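Local structure of extracellular solute-binding protein family 1 (Kribbella flavida, 5IXP) at residues 91-95 with 109-113; 170-174 with 200-204; 175-180 with 348-352. The protein probably captures a solute outside the cell and delivers it to a membrane ABC transporter for import. All blocks are in the same frame, centred on the assembly; numbering follows the deposited sequence. Where two conformers were deposited one is given.

Contact 1: residues 91-95 with 109-113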
loop_
_atom_site.group_PDB
_atom_site.type_symbol
_atom_site.label_atom_id
_atom_site.label_comp_id
_atom_site.label_asym_id
_atom_site.label_seq_id
_atom_site.Cartn_x
_atom_site.Cartn_y
_atom_site.Cartn_z
ATOM N N TRP A 91 1.158 14.769 9.314
ATOM C CA TRP A 91 0.975 13.723 8.318
ATOM C C TRP A 91 0.133 14.205 7.141
ATOM O O TRP A 91 -0.664 15.139 7.258
ATOM C CB TRP A 91 0.283 12.507 8.936
ATOM C CG TRP A 91 1.113 11.671 9.876
ATOM C CD1 TRP A 91 1.979 10.668 9.535
ATOM C CD2 TRP A 91 1.118 11.736 11.304
ATOM N NE1 TRP A 91 2.540 10.117 10.666
ATOM C CE2 TRP A 91 2.021 10.750 11.766
ATOM C CE3 TRP A 91 0.444 12.527 12.238
ATOM C CZ2 TRP A 91 2.281 10.549 13.122
ATOM C CZ3 TRP A 91 0.700 12.321 13.596
ATOM C CH2 TRP A 91 1.615 11.339 14.020
ATOM N N LEU A 92 0.315 13.534 6.001
ATOM C CA LEU A 92 -0.668 13.592 4.926
ATOM C C LEU A 92 -2.051 13.290 5.486
ATOM O O LEU A 92 -2.219 12.366 6.287
ATOM C CB LEU A 92 -0.312 12.579 3.834
ATOM C CG LEU A 92 0.980 12.872 3.074
ATOM C CD1 LEU A 92 1.497 11.622 2.406
ATOM C CD2 LEU A 92 0.741 13.998 2.042
ATOM N N ASP A 93 -3.044 14.079 5.070
ATOM C CA ASP A 93 -4.375 13.932 5.655
ATOM C C ASP A 93 -4.939 12.527 5.435
ATOM O O ASP A 93 -5.573 11.959 6.334
ATOM C CB ASP A 93 -5.326 15.005 5.112
ATOM C CG ASP A 93 -5.365 15.073 3.578
ATOM O OD1 ASP A 93 -6.123 15.931 3.062
ATOM O OD2 ASP A 93 -4.656 14.302 2.885
ATOM N N TRP A 94 -4.688 11.932 4.265
ATOM C CA TRP A 94 -5.210 10.588 4.021
ATOM C C TRP A 94 -4.528 9.535 4.894
ATOM O O TRP A 94 -5.146 8.513 5.222
ATOM C CB TRP A 94 -5.087 10.221 2.539
ATOM C CG TRP A 94 -3.709 10.299 1.923
ATOM C CD1 TRP A 94 -3.172 11.360 1.240
ATOM C CD2 TRP A 94 -2.728 9.255 1.871
ATOM N NE1 TRP A 94 -1.909 11.051 0.795
ATOM C CE2 TRP A 94 -1.614 9.762 1.162
ATOM C CE3 TRP A 94 -2.680 7.945 2.360
ATOM C CZ2 TRP A 94 -0.472 9.009 0.927
ATOM C CZ3 TRP A 94 -1.542 7.190 2.119
ATOM C CH2 TRP A 94 -0.451 7.726 1.410
ATOM N N LYS A 95 -3.268 9.753 5.277
ATOM C CA LYS A 95 -2.620 8.819 6.191
ATOM C C LYS A 95 -3.298 8.841 7.555
ATOM O O LYS A 95 -3.556 7.785 8.143
ATOM C CB LYS A 95 -1.126 9.146 6.318
ATOM C CG LYS A 95 -0.338 8.171 7.227
ATOM C CD LYS A 95 -0.117 6.827 6.541
ATOM C CE LYS A 95 0.738 5.887 7.402
ATOM N NZ LYS A 95 1.008 4.560 6.742
ATOM N N TYR A 109 -0.508 6.154 14.764
ATOM C CA TYR A 109 0.409 7.142 14.213
ATOM C C TYR A 109 1.113 6.548 12.997
ATOM O O TYR A 109 1.742 5.489 13.099
ATOM C CB TYR A 109 1.444 7.556 15.256
ATOM C CG TYR A 109 0.939 8.486 16.335
ATOM C CD1 TYR A 109 -0.087 9.394 16.079
ATOM C CD2 TYR A 109 1.523 8.491 17.599
ATOM C CE1 TYR A 109 -0.529 10.281 17.054
ATOM C CE2 TYR A 109 1.085 9.368 18.591
ATOM C CZ TYR A 109 0.057 10.256 18.313
ATOM O OH TYR A 109 -0.374 11.130 19.297
ATOM N N GLY A 110 1.044 7.249 11.867
ATOM C CA GLY A 110 1.504 6.670 10.612
ATOM C C GLY A 110 3.022 6.596 10.494
ATOM O O GLY A 110 3.748 7.543 10.819
ATOM N N THR A 111 3.502 5.442 10.008
ATOM C CA THR A 111 4.918 5.276 9.711
ATOM C C THR A 111 5.135 5.545 8.225
ATOM O O THR A 111 4.982 6.691 7.794
ATOM C CB THR A 111 5.420 3.886 10.135
ATOM O OG1 THR A 111 4.801 2.863 9.343
ATOM C CG2 THR A 111 5.089 3.639 11.614
ATOM N N ASP A 112 5.478 4.531 7.426
ATOM C CA ASP A 112 5.784 4.790 6.023
ATOM C C ASP A 112 4.530 4.651 5.145
ATOM O O ASP A 112 3.432 4.338 5.621
ATOM C CB ASP A 112 6.913 3.873 5.546
ATOM C CG ASP A 112 6.542 2.390 5.597
ATOM O OD1 ASP A 112 5.581 2.022 6.304
ATOM O OD2 ASP A 112 7.229 1.583 4.927
ATOM N N ILE A 113 4.693 4.915 3.842
ATOM C CA ILE A 113 3.622 4.768 2.856
ATOM C C ILE A 113 4.193 4.154 1.582
ATOM O O ILE A 113 5.407 4.060 1.396
ATOM C CB ILE A 113 2.927 6.111 2.519
ATOM C CG1 ILE A 113 3.959 7.230 2.297
ATOM C CG2 ILE A 113 1.909 6.476 3.602
ATOM C CD1 ILE A 113 3.350 8.500 1.642
#
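Lys95 NZ is gripped by two main-chain oxygens: it donates to Asp112 O at 2.7 Å, nearly in line with the C=O bond, and to Ser273 O of strand 269-276. CG lies anti to the backbone N (chi1 -178°) and the chain bends at chi2, which sends CD and CE past Gly110 to reach that carbonyl. CE lies only 3.4 Å from Gly110 CA, a tight approach made possible by the missing side chain at Gly110. The ammonium group also has a cation-pi partner in Tyr274, so the buried charge is probably compensated by main-chain oxygens and an aromatic ring.

A second polar link runs from Trp91 NE1 to Gly110 O at 2.8 Å, with an N-H...O angle of 154°. The bond fixes the indole edge against the strand, while its six-membered ring lies nearly parallel to the Tyr109 ring, the planes 16° apart. The two are slid so far that they barely overlap, and they meet through Trp91 CH2 and Tyr109 CD1 at 3.3 Å.

Ile113 fills the other end. Its CG2 meets Trp94 CH2 at 3.5 Å and its CD1 meets Leu92 CD1 at 3.7 Å, while Trp94 NE1 is held by Ala343 O. The start of helix 93-98 is thus packed on strand 108-121 of the mixed sheet, as in the alpha/beta architecture of solute-binding proteins.

Contact 2: residues 170-174 with 200-204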
loop_
_atom_site.group_PDB
_atom_site.type_symbol
_atom_site.label_atom_id
_atom_site.label_comp_id
_atom_site.label_asym_id
_atom_site.label_seq_id
_atom_site.Cartn_x
_atom_site.Cartn_y
_atom_site.Cartn_z
ATOM N N THR A 170 -4.177 -4.878 -10.972
ATOM C CA THR A 170 -4.839 -3.723 -11.571
ATOM C C THR A 170 -6.127 -3.392 -10.824
ATOM O O THR A 170 -6.451 -2.214 -10.606
ATOM C CB THR A 170 -5.124 -3.986 -13.054
ATOM O OG1 THR A 170 -3.918 -4.397 -13.713
ATOM C CG2 THR A 170 -5.674 -2.729 -13.732
ATOM N N TRP A 171 -6.867 -4.424 -10.416
ATOM C CA TRP A 171 -8.061 -4.238 -9.596
ATOM C C TRP A 171 -7.735 -3.549 -8.282
ATOM O O TRP A 171 -8.445 -2.625 -7.861
ATOM C CB TRP A 171 -8.711 -5.598 -9.332
ATOM C CG TRP A 171 -9.743 -5.640 -8.212
ATOM C CD1 TRP A 171 -9.513 -5.878 -6.880
ATOM C CD2 TRP A 171 -11.158 -5.480 -8.351
ATOM N NE1 TRP A 171 -10.704 -5.862 -6.183
ATOM C CE2 TRP A 171 -11.728 -5.624 -7.062
ATOM C CE3 TRP A 171 -11.999 -5.215 -9.436
ATOM C CZ2 TRP A 171 -13.103 -5.512 -6.834
ATOM C CZ3 TRP A 171 -13.369 -5.109 -9.207
ATOM C CH2 TRP A 171 -13.905 -5.255 -7.916
ATOM N N GLU A 172 -6.688 -4.012 -7.596
ATOM C CA GLU A 172 -6.294 -3.364 -6.348
ATOM C C GLU A 172 -6.041 -1.882 -6.573
ATOM O O GLU A 172 -6.488 -1.037 -5.784
ATOM C CB GLU A 172 -5.048 -4.035 -5.774
ATOM C CG GLU A 172 -5.273 -5.475 -5.331
ATOM C CD GLU A 172 -6.151 -5.551 -4.082
ATOM O OE1 GLU A 172 -5.625 -5.377 -2.957
ATOM O OE2 GLU A 172 -7.372 -5.742 -4.224
ATOM N N ALA A 173 -5.347 -1.547 -7.661
ATOM C CA ALA A 173 -5.018 -0.151 -7.932
ATOM C C ALA A 173 -6.274 0.676 -8.168
ATOM O O ALA A 173 -6.416 1.771 -7.611
ATOM C CB ALA A 173 -4.072 -0.058 -9.128
HETATM N N MSE A 174 -7.212 0.160 -8.957
HETATM C CA MSE A 174 -8.416 0.915 -9.276
HETATM C C MSE A 174 -9.419 0.951 -8.133
HETATM O O MSE A 174 -9.988 2.003 -7.836
HETATM C CB MSE A 174 -9.096 0.334 -10.517
HETATM C CG MSE A 174 -8.216 0.381 -11.746
HETATM SE SE MSE A 174 -9.210 -0.358 -13.249
HETATM C CE MSE A 174 -10.632 0.995 -13.300
ATOM N N THR A 200 -15.745 -1.020 -12.796
ATOM C CA THR A 200 -14.329 -1.329 -12.636
ATOM C C THR A 200 -14.033 -2.758 -13.068
ATOM O O THR A 200 -13.096 -3.013 -13.834
ATOM C CB THR A 200 -13.925 -1.119 -11.175
ATOM O OG1 THR A 200 -14.159 0.245 -10.809
ATOM C CG2 THR A 200 -12.460 -1.466 -10.954
ATOM N N TRP A 201 -14.823 -3.704 -12.559
ATOM C CA TRP A 201 -14.721 -5.099 -12.979
ATOM C C TRP A 201 -14.804 -5.220 -14.499
ATOM O O TRP A 201 -13.947 -5.848 -15.136
ATOM C CB TRP A 201 -15.838 -5.901 -12.300
ATOM C CG TRP A 201 -16.003 -7.338 -12.744
ATOM C CD1 TRP A 201 -16.704 -7.791 -13.835
ATOM C CD2 TRP A 201 -15.513 -8.507 -12.073
ATOM N NE1 TRP A 201 -16.655 -9.167 -13.894
ATOM C CE2 TRP A 201 -15.935 -9.632 -12.823
ATOM C CE3 TRP A 201 -14.757 -8.714 -10.911
ATOM C CZ2 TRP A 201 -15.621 -10.947 -12.449
ATOM C CZ3 TRP A 201 -14.437 -10.019 -10.543
ATOM C CH2 TRP A 201 -14.867 -11.119 -11.312
ATOM N N ASP A 202 -15.827 -4.606 -15.102
ATOM C CA ASP A 202 -16.016 -4.745 -16.544
ATOM C C ASP A 202 -14.812 -4.228 -17.317
ATOM O O ASP A 202 -14.394 -4.837 -18.310
ATOM C CB ASP A 202 -17.279 -4.014 -16.997
ATOM C CG ASP A 202 -18.544 -4.736 -16.589
ATOM O OD1 ASP A 202 -18.469 -5.935 -16.261
ATOM O OD2 ASP A 202 -19.613 -4.109 -16.605
ATOM N N GLN A 203 -14.240 -3.104 -16.877
ATOM C CA GLN A 203 -13.130 -2.510 -17.616
ATOM C C GLN A 203 -11.876 -3.379 -17.536
ATOM O O GLN A 203 -11.147 -3.515 -18.527
ATOM C CB GLN A 203 -12.861 -1.097 -17.096
ATOM C CG GLN A 203 -11.904 -0.290 -17.941
ATOM C CD GLN A 203 -11.914 1.190 -17.567
ATOM O OE1 GLN A 203 -12.247 1.553 -16.439
ATOM N NE2 GLN A 203 -11.566 2.049 -18.522
ATOM N N ILE A 204 -11.601 -3.971 -16.369
ATOM C CA ILE A 204 -10.447 -4.856 -16.262
ATOM C C ILE A 204 -10.689 -6.149 -17.024
ATOM O O ILE A 204 -9.783 -6.669 -17.686
ATOM C CB ILE A 204 -10.113 -5.132 -14.788
ATOM C CG1 ILE A 204 -9.790 -3.820 -14.099
ATOM C CG2 ILE A 204 -8.929 -6.100 -14.668
ATOM C CD1 ILE A 204 -9.590 -3.981 -12.614
#
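Helices 167-175 and 195-209 form a roughly antiparallel helix pair, their local axes 10.5 Å apart at an angle of 143°. No hydrogen bond crosses between the segments, and the fit rests on apolar side chains. Ile204 pushes CD1 against the backbone of Trp171, 3.4 Å from its CA, and lays CG1 beside the selenium of Met174 (modelled as selenomethionine), SE to CG1 being 3.6 Å. These two side chains run antiparallel alongside one another. A turn about CG-SE (chi3 64°) brings Met174 CE to 3.6 Å from Gln203 OE1, whose amide nitrogen is held by Thr145.

Trp171 swings its indole out with CG opposite the backbone N (chi1 165°). The ring meets Trp201 with its edge, CZ3 lying 3.9 Å from Trp201 N and 4.0 Å from Trp201 CB, while NE1 reaches Asn360 OD1 on helix 356-371. Replacing it with an alanine would probably open a gap beside Trp201 and Ile204 and leave Asn360 OD1 without its indole donor. With helix 356-371 packed against both tryptophans, the contact is that of an antiparallel helix pair backed by a third helix, consistent with the helix-rich alpha/beta fold of solute-binding proteins.

Contact 3: residues 175-180 with 348-352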
loop_
_atom_site.group_PDB
_atom_site.type_symbol
_atom_site.label_atom_id
_atom_site.label_comp_id
_atom_site.label_asym_id
_atom_site.label_seq_id
_atom_site.Cartn_x
_atom_site.Cartn_y
_atom_site.Cartn_z
ATOM N N ARG A 175 -9.660 -0.202 -7.504
ATOM C CA ARG A 175 -10.709 -0.261 -6.491
ATOM C C ARG A 175 -10.422 0.684 -5.338
ATOM O O ARG A 175 -11.341 1.296 -4.778
ATOM C CB ARG A 175 -10.871 -1.674 -5.947
ATOM C CG ARG A 175 -12.185 -1.808 -5.188
ATOM C CD ARG A 175 -12.189 -2.995 -4.283
ATOM N NE ARG A 175 -11.376 -2.798 -3.087
ATOM C CZ ARG A 175 -10.131 -3.240 -2.950
ATOM N NH1 ARG A 175 -9.543 -3.888 -3.944
ATOM N NH2 ARG A 175 -9.475 -3.040 -1.816
ATOM N N ASN A 176 -9.154 0.806 -4.955
ATOM C CA ASN A 176 -8.839 1.619 -3.791
ATOM C C ASN A 176 -8.998 3.108 -4.047
ATOM O O ASN A 176 -8.961 3.881 -3.085
ATOM C CB ASN A 176 -7.428 1.302 -3.307
ATOM C CG ASN A 176 -7.391 0.040 -2.493
ATOM O OD1 ASN A 176 -7.941 -0.006 -1.397
ATOM N ND2 ASN A 176 -6.775 -1.001 -3.029
ATOM N N GLN A 177 -9.194 3.522 -5.298
ATOM C CA GLN A 177 -9.466 4.919 -5.610
ATOM C C GLN A 177 -10.934 5.290 -5.516
ATOM O O GLN A 177 -11.246 6.484 -5.448
ATOM C CB GLN A 177 -9.007 5.259 -7.023
ATOM C CG GLN A 177 -7.531 5.201 -7.229
ATOM C CD GLN A 177 -7.172 5.566 -8.649
ATOM O OE1 GLN A 177 -7.902 5.237 -9.582
ATOM N NE2 GLN A 177 -6.068 6.268 -8.821
ATOM N N LEU A 178 -11.839 4.318 -5.566
ATOM C CA LEU A 178 -13.262 4.626 -5.536
ATOM C C LEU A 178 -13.617 5.341 -4.244
ATOM O O LEU A 178 -12.991 5.126 -3.202
ATOM C CB LEU A 178 -14.092 3.348 -5.661
ATOM C CG LEU A 178 -13.781 2.518 -6.901
ATOM C CD1 LEU A 178 -14.542 1.200 -6.861
ATOM C CD2 LEU A 178 -14.136 3.312 -8.151
ATOM N N ILE A 179 -14.634 6.205 -4.324
ATOM C CA ILE A 179 -15.147 6.863 -3.128
ATOM C C ILE A 179 -15.796 5.846 -2.200
ATOM O O ILE A 179 -15.675 5.936 -0.975
ATOM C CB ILE A 179 -16.128 7.987 -3.509
ATOM C CG1 ILE A 179 -15.377 9.185 -4.078
ATOM C CG2 ILE A 179 -16.943 8.423 -2.301
ATOM C CD1 ILE A 179 -16.270 10.396 -4.278
ATOM N N GLN A 180 -16.492 4.864 -2.759
ATOM C CA GLN A 180 -16.935 3.742 -1.953
ATOM C C GLN A 180 -16.697 2.457 -2.724
ATOM O O GLN A 180 -16.766 2.421 -3.955
ATOM C CB GLN A 180 -18.410 3.858 -1.550
ATOM C CG GLN A 180 -19.374 3.513 -2.638
ATOM C CD GLN A 180 -20.786 3.825 -2.238
ATOM O OE1 GLN A 180 -21.018 4.585 -1.295
ATOM N NE2 GLN A 180 -21.745 3.247 -2.951
ATOM N N LEU A 348 -7.714 9.540 -0.630
ATOM C CA LEU A 348 -8.424 8.402 -0.061
ATOM C C LEU A 348 -9.706 8.917 0.570
ATOM O O LEU A 348 -9.658 9.718 1.508
ATOM C CB LEU A 348 -7.585 7.678 0.992
ATOM C CG LEU A 348 -6.328 6.912 0.576
ATOM C CD1 LEU A 348 -5.803 6.119 1.764
ATOM C CD2 LEU A 348 -6.608 5.993 -0.600
ATOM N N LYS A 349 -10.847 8.466 0.055
ATOM C CA LYS A 349 -12.129 8.823 0.644
ATOM C C LYS A 349 -12.985 7.594 0.900
ATOM O O LYS A 349 -14.139 7.732 1.322
ATOM C CB LYS A 349 -12.889 9.819 -0.243
ATOM C CG LYS A 349 -12.036 10.989 -0.750
ATOM C CD LYS A 349 -12.835 12.284 -0.907
ATOM C CE LYS A 349 -14.299 12.017 -1.219
ATOM N NZ LYS A 349 -15.147 13.220 -0.972
ATOM N N GLN A 350 -12.444 6.403 0.670
ATOM C CA GLN A 350 -13.188 5.157 0.767
ATOM C C GLN A 350 -13.178 4.643 2.203
ATOM O O GLN A 350 -12.111 4.458 2.796
ATOM C CB GLN A 350 -12.569 4.139 -0.186
ATOM C CG GLN A 350 -13.034 2.740 -0.053
ATOM C CD GLN A 350 -12.328 1.858 -1.051
ATOM O OE1 GLN A 350 -11.916 0.742 -0.735
ATOM N NE2 GLN A 350 -12.164 2.367 -2.272
ATOM N N HIS A 351 -14.364 4.406 2.757
ATOM C CA HIS A 351 -14.465 3.790 4.070
ATOM C C HIS A 351 -14.253 2.285 3.957
ATOM O O HIS A 351 -14.780 1.638 3.048
ATOM C CB HIS A 351 -15.827 4.089 4.694
ATOM C CG HIS A 351 -16.041 3.416 6.009
ATOM N ND1 HIS A 351 -15.241 3.657 7.105
ATOM C CD2 HIS A 351 -16.951 2.494 6.401
ATOM C CE1 HIS A 351 -15.653 2.917 8.118
ATOM N NE2 HIS A 351 -16.689 2.201 7.718
ATOM N N LYS A 352 -13.467 1.730 4.875
ATOM C CA LYS A 352 -13.227 0.291 4.942
ATOM C C LYS A 352 -13.985 -0.270 6.135
ATOM O O LYS A 352 -13.679 0.076 7.280
ATOM C CB LYS A 352 -11.737 -0.023 5.079
ATOM C CG LYS A 352 -10.819 0.753 4.158
ATOM C CD LYS A 352 -10.587 0.016 2.870
ATOM C CE LYS A 352 -9.525 0.719 2.035
ATOM N NZ LYS A 352 -9.152 -0.089 0.860
HETATM O O HOH W 1 -11.974 -1.727 -0.462
HETATM O O HOH W 2 -10.728 5.997 -2.152
#
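Gln350 turns CG away from its backbone N (chi1 169°) and stays extended beyond it, carrying the amide straight into the turn at Arg175 to Leu178; Lys352 instead bends at chi2 and curls its amine back toward Asn176. The result is a single amide nitrogen that spends its two N-H groups on two carbonyls. NE2 reaches Arg175 O at 2.8 Å and Leu178 O at 3.0 Å, the latter bond nearly straight (169°), and both oxygens lie in the plane of the amide. Arg175 O is shared, because it also accepts Leu178 N at 3.2 Å, the bond that closes the type I turn. The glutamine thus holds both ends of that turn, and two acceptors fix its rotation.

Lys352 NZ meets Asn176 OD1 head-on at 2.6 Å, and a weak bond to Gln350 OE1 runs alongside. The bond of Asn176 ND2 to Glu172 O probably fixes the orientation of that amide. Arg175 NH2 is 4.0 Å from Lys352 NZ, a like-charge approach that is probably eased by the salt bridge of Arg175 NH1 with Glu172. Two waters add to the contact: one accepts from Arg175 NE, its short link to Gln350 OE1 being doubtful, and another donates to both Asn176 O and Leu178 O. At the outer edge Gln350 CA makes a CH...O contact with Ile179 O (3.1 Å), and Ile179 lies beside the Lys349 chain, CD1 to CE 4.0 Å.

The motif is a glutamine amide bridging the two ends of a type I beta turn, and it joins the loop after helix 167-175 to the link between helices 335-344 and 356-371.

How the contacts relate
Followed from the N terminus, contact 1 closes first, over the 13 residues between 91-95 and 109-113. The chain later enters helix 167-175, where contact 2 closes a 25-residue excursion by returning on helix 195-209. Contact 3 begins at the very next residue after 170-174, with 167 residues between its two segments, so contacts 2 and 3 cross, whereas contact 1 precedes both. Contact 3 is the go-between: Leu348 packs on Trp94 of contact 1, and Leu178 touches Thr200 of contact 2. Contacts 1 and 2 lie on opposite sides of the chain's centre and do not touch, their nearest atoms about 12 Å apart. Together they tie strand 108-121 and helix 93-98, through loop 348-352, to helices 167-175 and 195-209.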